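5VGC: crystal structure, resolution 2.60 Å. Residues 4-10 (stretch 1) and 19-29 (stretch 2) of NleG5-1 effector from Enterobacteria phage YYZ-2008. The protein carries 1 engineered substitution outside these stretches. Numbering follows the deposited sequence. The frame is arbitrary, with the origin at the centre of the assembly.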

ATOM      1  N   VAL A   4      28.538  -5.981 -27.095  1.00131.36           N
ATOM      2  CA  VAL A   4      29.489  -5.711 -25.966  1.00124.27           C
ATOM      3  C   VAL A   4      30.069  -7.028 -25.428  1.00121.36           C
ATOM      4  O   VAL A   4      29.330  -7.976 -25.201  1.00122.02           O
ATOM      5  CB  VAL A   4      28.802  -4.916 -24.818  1.00121.11           C
ATOM      6  CG1 VAL A   4      29.761  -4.708 -23.646  1.00114.54           C
ATOM      7  CG2 VAL A   4      28.262  -3.583 -25.324  1.00125.31           C
ATOM      8  N   ASP A   5      31.390  -7.072 -25.223  1.00119.91           N
ATOM      9  CA  ASP A   5      32.048  -8.234 -24.599  1.00120.25           C
ATOM     10  C   ASP A   5      32.644  -7.896 -23.227  1.00112.21           C
ATOM     11  O   ASP A   5      33.286  -6.855 -23.045  1.00108.85           O
ATOM     12  CB  ASP A   5      33.120  -8.839 -25.517  1.00126.89           C
ATOM     13  CG  ASP A   5      34.372  -7.991 -25.621  1.00132.02           C
ATOM     14  OD1 ASP A   5      34.246  -6.766 -25.827  1.00152.27           O
ATOM     15  OD2 ASP A   5      35.488  -8.555 -25.498  1.00144.20           O
ATOM     16  N   LEU A   6      32.414  -8.792 -22.273  1.00110.03           N
ATOM     17  CA  LEU A   6      32.913  -8.650 -20.908  1.00106.87           C
ATOM     18  C   LEU A   6      33.923  -9.730 -20.498  1.00107.20           C
ATOM     19  O   LEU A   6      34.386  -9.729 -19.348  1.00109.48           O
ATOM     20  CB  LEU A   6      31.737  -8.612 -19.927  1.00103.70           C
ATOM     21  CG  LEU A   6      30.720  -7.495 -20.176  1.00103.48           C
ATOM     22  CD1 LEU A   6      29.571  -7.598 -19.180  1.00102.61           C
ATOM     23  CD2 LEU A   6      31.378  -6.123 -20.111  1.00101.92           C
ATOM     24  N   THR A   7      34.282 -10.624 -21.424  1.00110.00           N
ATOM     25  CA  THR A   7      35.342 -11.620 -21.196  1.00111.09           C
ATOM     26  C   THR A   7      36.610 -10.985 -20.591  1.00108.44           C
ATOM     27  O   THR A   7      37.129 -11.512 -19.599  1.00108.52           O
ATOM     28  CB  THR A   7      35.703 -12.415 -22.480  1.00114.84           C
ATOM     29  OG1 THR A   7      34.514 -12.705 -23.231  1.00117.67           O
ATOM     30  CG2 THR A   7      36.423 -13.713 -22.124  1.00117.63           C
ATOM     31  N   PRO A   8      37.096  -9.847 -21.162  1.00107.05           N
ATOM     32  CA  PRO A   8      38.144  -9.047 -20.508  1.00104.22           C
ATOM     33  C   PRO A   8      38.065  -8.943 -18.972  1.00101.84           C
ATOM     34  O   PRO A   8      39.102  -9.027 -18.304  1.00102.46           O
ATOM     35  CB  PRO A   8      37.949  -7.648 -21.126  1.00103.64           C
ATOM     36  CG  PRO A   8      37.296  -7.878 -22.446  1.00105.97           C
ATOM     37  CD  PRO A   8      36.796  -9.297 -22.503  1.00108.63           C
ATOM     38  N   TYR A   9      36.856  -8.770 -18.435  1.00 99.50           N
ATOM     39  CA  TYR A   9      36.653  -8.594 -16.996  1.00 97.88           C
ATOM     40  C   TYR A   9      36.387  -9.903 -16.232  1.00 98.78           C
ATOM     41  O   TYR A   9      36.159  -9.846 -15.025  1.00 98.15           O
ATOM     42  CB  TYR A   9      35.522  -7.585 -16.752  1.00 96.73           C
ATOM     43  CG  TYR A   9      35.703  -6.270 -17.486  1.00 96.63           C
ATOM     44  CD1 TYR A   9      35.161  -6.073 -18.755  1.00 97.36           C
ATOM     45  CD2 TYR A   9      36.414  -5.219 -16.911  1.00 96.75           C
ATOM     46  CE1 TYR A   9      35.324  -4.875 -19.434  1.00 98.02           C
ATOM     47  CE2 TYR A   9      36.586  -4.012 -17.586  1.00 96.90           C
ATOM     48  CZ  TYR A   9      36.032  -3.842 -18.841  1.00 97.57           C
ATOM     49  OH  TYR A   9      36.185  -2.655 -19.521  1.00 99.11           O
ATOM     50  N   ILE A  10      36.450 -11.052 -16.918  1.00100.80           N
ATOM     51  CA  ILE A  10      36.212 -12.351 -16.280  1.00103.49           C
ATOM     52  C   ILE A  10      37.305 -12.658 -15.240  1.00106.06           C
ATOM     53  O   ILE A  10      38.422 -12.149 -15.345  1.00106.01           O
ATOM     54  CB  ILE A  10      36.122 -13.488 -17.336  1.00106.91           C
ATOM     55  CG1 ILE A  10      35.408 -14.723 -16.762  1.00109.47           C
ATOM     56  CG2 ILE A  10      37.504 -13.883 -17.863  1.00110.31           C
ATOM     57  CD1 ILE A  10      35.118 -15.788 -17.797  1.00113.84           C
ATOM     58  N   ASP A  19      36.172  -4.967 -11.689  1.00 54.98           N
ATOM     59  CA  ASP A  19      35.615  -3.605 -11.692  1.00 67.94           C
ATOM     60  C   ASP A  19      35.470  -3.038 -13.120  1.00 63.69           C
ATOM     61  O   ASP A  19      36.428  -2.523 -13.710  1.00111.08           O
ATOM     62  CB  ASP A  19      36.496  -2.683 -10.811  1.00 83.71           C
ATOM     63  CG  ASP A  19      35.800  -1.381 -10.398  1.00104.99           C
ATOM     64  OD1 ASP A  19      34.703  -1.067 -10.914  1.00 77.32           O
ATOM     65  OD2 ASP A  19      36.374  -0.670  -9.543  1.00103.93           O
ATOM     66  N   ILE A  20      34.255  -3.151 -13.657  1.00 60.38           N
ATOM     67  CA  ILE A  20      33.901  -2.626 -14.988  1.00 70.38           C
ATOM     68  C   ILE A  20      33.799  -1.080 -14.958  1.00 79.27           C
ATOM     69  O   ILE A  20      33.299  -0.522 -13.973  1.00 62.07           O
ATOM     70  CB  ILE A  20      32.560  -3.253 -15.476  1.00 69.19           C
ATOM     71  CG1 ILE A  20      32.714  -4.755 -15.718  1.00 57.78           C
ATOM     72  CG2 ILE A  20      32.034  -2.611 -16.772  1.00 81.52           C
ATOM     73  CD1 ILE A  20      31.399  -5.484 -15.888  1.00 50.79           C
ATOM     74  N   PRO A  21      34.272  -0.389 -16.029  1.00 73.05           N
ATOM     75  CA  PRO A  21      34.171   1.084 -16.053  1.00 75.15           C
ATOM     76  C   PRO A  21      32.794   1.596 -16.487  1.00 67.07           C
ATOM     77  O   PRO A  21      32.250   1.136 -17.494  1.00 81.63           O
ATOM     78  CB  PRO A  21      35.260   1.500 -17.050  1.00 78.28           C
ATOM     79  CG  PRO A  21      35.429   0.324 -17.953  1.00 81.36           C
ATOM     80  CD  PRO A  21      35.013  -0.908 -17.198  1.00 70.65           C
ATOM     81  N   GLN A  22      32.258   2.554 -15.734  1.00 66.82           N
ATOM     82  CA  GLN A  22      30.868   3.017 -15.882  1.00 79.70           C
ATOM     83  C   GLN A  22      30.433   3.249 -17.340  1.00 96.30           C
ATOM     84  O   GLN A  22      29.348   2.798 -17.736  1.00124.62           O
ATOM     85  CB  GLN A  22      30.630   4.280 -15.032  1.00 92.53           C
ATOM     86  CG  GLN A  22      29.205   4.832 -15.000  1.00112.13           C
ATOM     87  CD  GLN A  22      28.163   3.760 -14.745  1.00122.74           C
ATOM     88  OE1 GLN A  22      28.337   2.903 -13.876  1.00111.75           O
ATOM     89  NE2 GLN A  22      27.075   3.802 -15.504  1.00137.21           N
ATOM     90  N   GLU A  23      31.276   3.924 -18.128  1.00 92.68           N
ATOM     91  CA  GLU A  23      30.947   4.210 -19.537  1.00 99.82           C
ATOM     92  C   GLU A  23      30.591   2.944 -20.327  1.00 94.66           C
ATOM     93  O   GLU A  23      29.706   2.988 -21.191  1.00140.91           O
ATOM     94  CB  GLU A  23      32.049   5.015 -20.254  1.00102.74           C
ATOM     95  CG  GLU A  23      33.458   4.430 -20.226  1.00 99.08           C
ATOM     96  CD  GLU A  23      34.436   5.272 -19.418  1.00106.62           C
ATOM     97  OE1 GLU A  23      34.369   5.228 -18.171  1.00 94.66           O
ATOM     98  OE2 GLU A  23      35.276   5.978 -20.028  1.00115.25           O
ATOM     99  N   THR A  24      31.262   1.824 -20.025  1.00 78.65           N
ATOM    100  CA  THR A  24      30.904   0.527 -20.618  1.00 75.03           C
ATOM    101  C   THR A  24      29.490   0.082 -20.192  1.00 77.23           C
ATOM    102  O   THR A  24      28.709  -0.403 -21.023  1.00 77.00           O
ATOM    103  CB  THR A  24      31.933  -0.572 -20.266  1.00 73.01           C
ATOM    104  OG1 THR A  24      33.240  -0.132 -20.626  1.00 80.49           O
ATOM    105  CG2 THR A  24      31.640  -1.869 -20.989  1.00 72.43           C
ATOM    106  N   LEU A  25      29.162   0.262 -18.913  1.00 74.67           N
ATOM    107  CA  LEU A  25      27.838  -0.114 -18.395  1.00 74.21           C
ATOM    108  C   LEU A  25      26.737   0.775 -19.000  1.00 82.43           C
ATOM    109  O   LEU A  25      25.668   0.277 -19.379  1.00 81.73           O
ATOM    110  CB  LEU A  25      27.805  -0.048 -16.866  1.00 70.78           C
ATOM    111  CG  LEU A  25      28.764  -0.997 -16.118  1.00 68.52           C
ATOM    112  CD1 LEU A  25      28.923  -0.570 -14.670  1.00 68.83           C
ATOM    113  CD2 LEU A  25      28.291  -2.439 -16.183  1.00 66.25           C
ATOM    114  N   SER A  26      27.010   2.079 -19.099  1.00 88.75           N
ATOM    115  CA  SER A  26      26.126   3.029 -19.797  1.00 82.14           C
ATOM    116  C   SER A  26      25.807   2.576 -21.223  1.00 80.44           C
ATOM    117  O   SER A  26      24.649   2.632 -21.650  1.00 90.30           O
ATOM    118  CB  SER A  26      26.736   4.437 -19.821  1.00 77.90           C
ATOM    119  OG  SER A  26      26.722   5.016 -18.525  1.00 75.82           O
ATOM    120  N   GLU A  27      26.824   2.123 -21.952  1.00 81.54           N
ATOM    121  CA  GLU A  27      26.601   1.563 -23.300  1.00 92.21           C
ATOM    122  C   GLU A  27      25.731   0.296 -23.272  1.00 80.03           C
ATOM    123  O   GLU A  27      24.906   0.092 -24.181  1.00 87.39           O
ATOM    124  CB  GLU A  27      27.932   1.342 -24.050  1.00108.85           C
ATOM    125  CG  GLU A  27      28.521   2.649 -24.603  1.00105.20           C
ATOM    126  CD  GLU A  27      30.029   2.614 -24.847  1.00120.54           C
ATOM    127  OE1 GLU A  27      30.590   1.523 -25.082  1.00114.95           O
ATOM    128  OE2 GLU A  27      30.658   3.694 -24.806  1.00113.28           O
ATOM    129  N   ILE A  28      25.886  -0.536 -22.238  1.00 76.86           N
ATOM    130  CA  ILE A  28      24.961  -1.676 -22.046  1.00 73.96           C
ATOM    131  C   ILE A  28      23.535  -1.147 -21.851  1.00 72.19           C
ATOM    132  O   ILE A  28      22.600  -1.634 -22.506  1.00 68.53           O
ATOM    133  CB  ILE A  28      25.313  -2.603 -20.857  1.00 71.33           C
ATOM    134  CG1 ILE A  28      26.746  -3.149 -20.953  1.00 71.95           C
ATOM    135  CG2 ILE A  28      24.340  -3.780 -20.807  1.00 69.24           C
ATOM    136  CD1 ILE A  28      27.277  -3.720 -19.655  1.00 73.35           C
ATOM    137  N   ARG A  29      23.378  -0.155 -20.963  1.00 71.46           N
ATOM    138  CA  ARG A  29      22.059   0.459 -20.716  1.00 79.46           C
ATOM    139  C   ARG A  29      21.444   1.063 -21.995  1.00105.99           C
ATOM    140  O   ARG A  29      20.231   0.952 -22.219  1.00129.64           O
ATOM    141  CB  ARG A  29      22.106   1.546 -19.645  1.00 79.22           C
ATOM    142  CG  ARG A  29      22.657   1.173 -18.278  1.00 79.30           C
ATOM    143  CD  ARG A  29      22.275   2.260 -17.271  1.00 74.75           C
ATOM    144  NE  ARG A  29      23.239   2.489 -16.183  1.00 73.10           N
ATOM    145  CZ  ARG A  29      23.478   1.658 -15.172  1.00 68.07           C
ATOM    146  NH1 ARG A  29      24.375   1.988 -14.247  1.00 66.99           N
ATOM    147  NH2 ARG A  29      22.839   0.498 -15.077  1.00 67.40           N
TER

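Stretch 1 is mostly loop, with a short 3-10 segment at residues 7-9. Stretch 2 begins as loop and enters a helix at Q22 that continues beyond R29. P21 sits at the N-cap position, right before the helix. The two stretches lie near each other at both ends of the contact. The CA atoms of Y9 and I20 are 6.9 Å apart, and the CA atoms of V4 and I28 are 7.2 Å apart. The start of stretch 1 therefore meets the later part of the helix, while Y9 meets the residues that lead into it.

No hydrogen bond links the two stretches. Each satisfies part of its backbone internally. In stretch 1, Y9 N donates to L6 O at 2.8 Å, and I10 N donates to T7 O at 2.8 Å. These i to i+3 bonds make the tight turn that carries Y9. In stretch 2, T24 N donates to P21 O at 2.8 Å in the first turn. The i to i+4 pattern then takes over, with S26 N to Q22 O at 2.8 Å and I28 N to T24 O at 3.1 Å. A side-chain bond adds to the helix: Q22 NE2 donates to S26 OG at 3.3 Å. These two residues are one turn apart and do not touch stretch 1.

The contact between the stretches is instead one of apolar packing, and it buries 356 Å² with both sides summed. Y9 gives up the largest area. Its CA-to-CB bond points toward stretch 2, and its chi1 is m. I20 lies over one face of the Y9 ring. I20 CG1 is 4.0 Å from the ring centroid and 20° off the ring normal, which is the geometry of a CH-pi contact. The aliphatic C-H groups there meet the pi electrons of the ring. The closest atom pair of the two residues is Y9 CG to I20 CG1, at 3.8 Å.

P21 meets the far end of the same side chain. Y9 CE2 is 3.5 Å from P21 CD, and Y9 OH is 3.1 Å from P21 CD. The proline ring offers only carbon here, so the close approach of the hydroxyl is a packing contact. Y9 OH is also 4.0 Å from T24 OG1. The two oxygens are neighbours, but this distance is too long for a hydrogen bond.

Two smaller aliphatic groups extend the packing along the helix. L6 is buried and its CA-to-CB bond points toward stretch 2. L6 CD2 lies 4.3 Å from I20 CD1 and 4.4 Å from T24 CG2. V4 is more exposed. V4 CG1 is 4.3 Å from both T24 CG2 and I28 CG1, which lie one helical turn apart in sequence. The threonine methyl thus touches both V4 and L6, while its hydroxyl oxygen lies nearer the Y9 hydroxyl. These contacts are loose van der Waals ones, with methyl and methylene groups meeting.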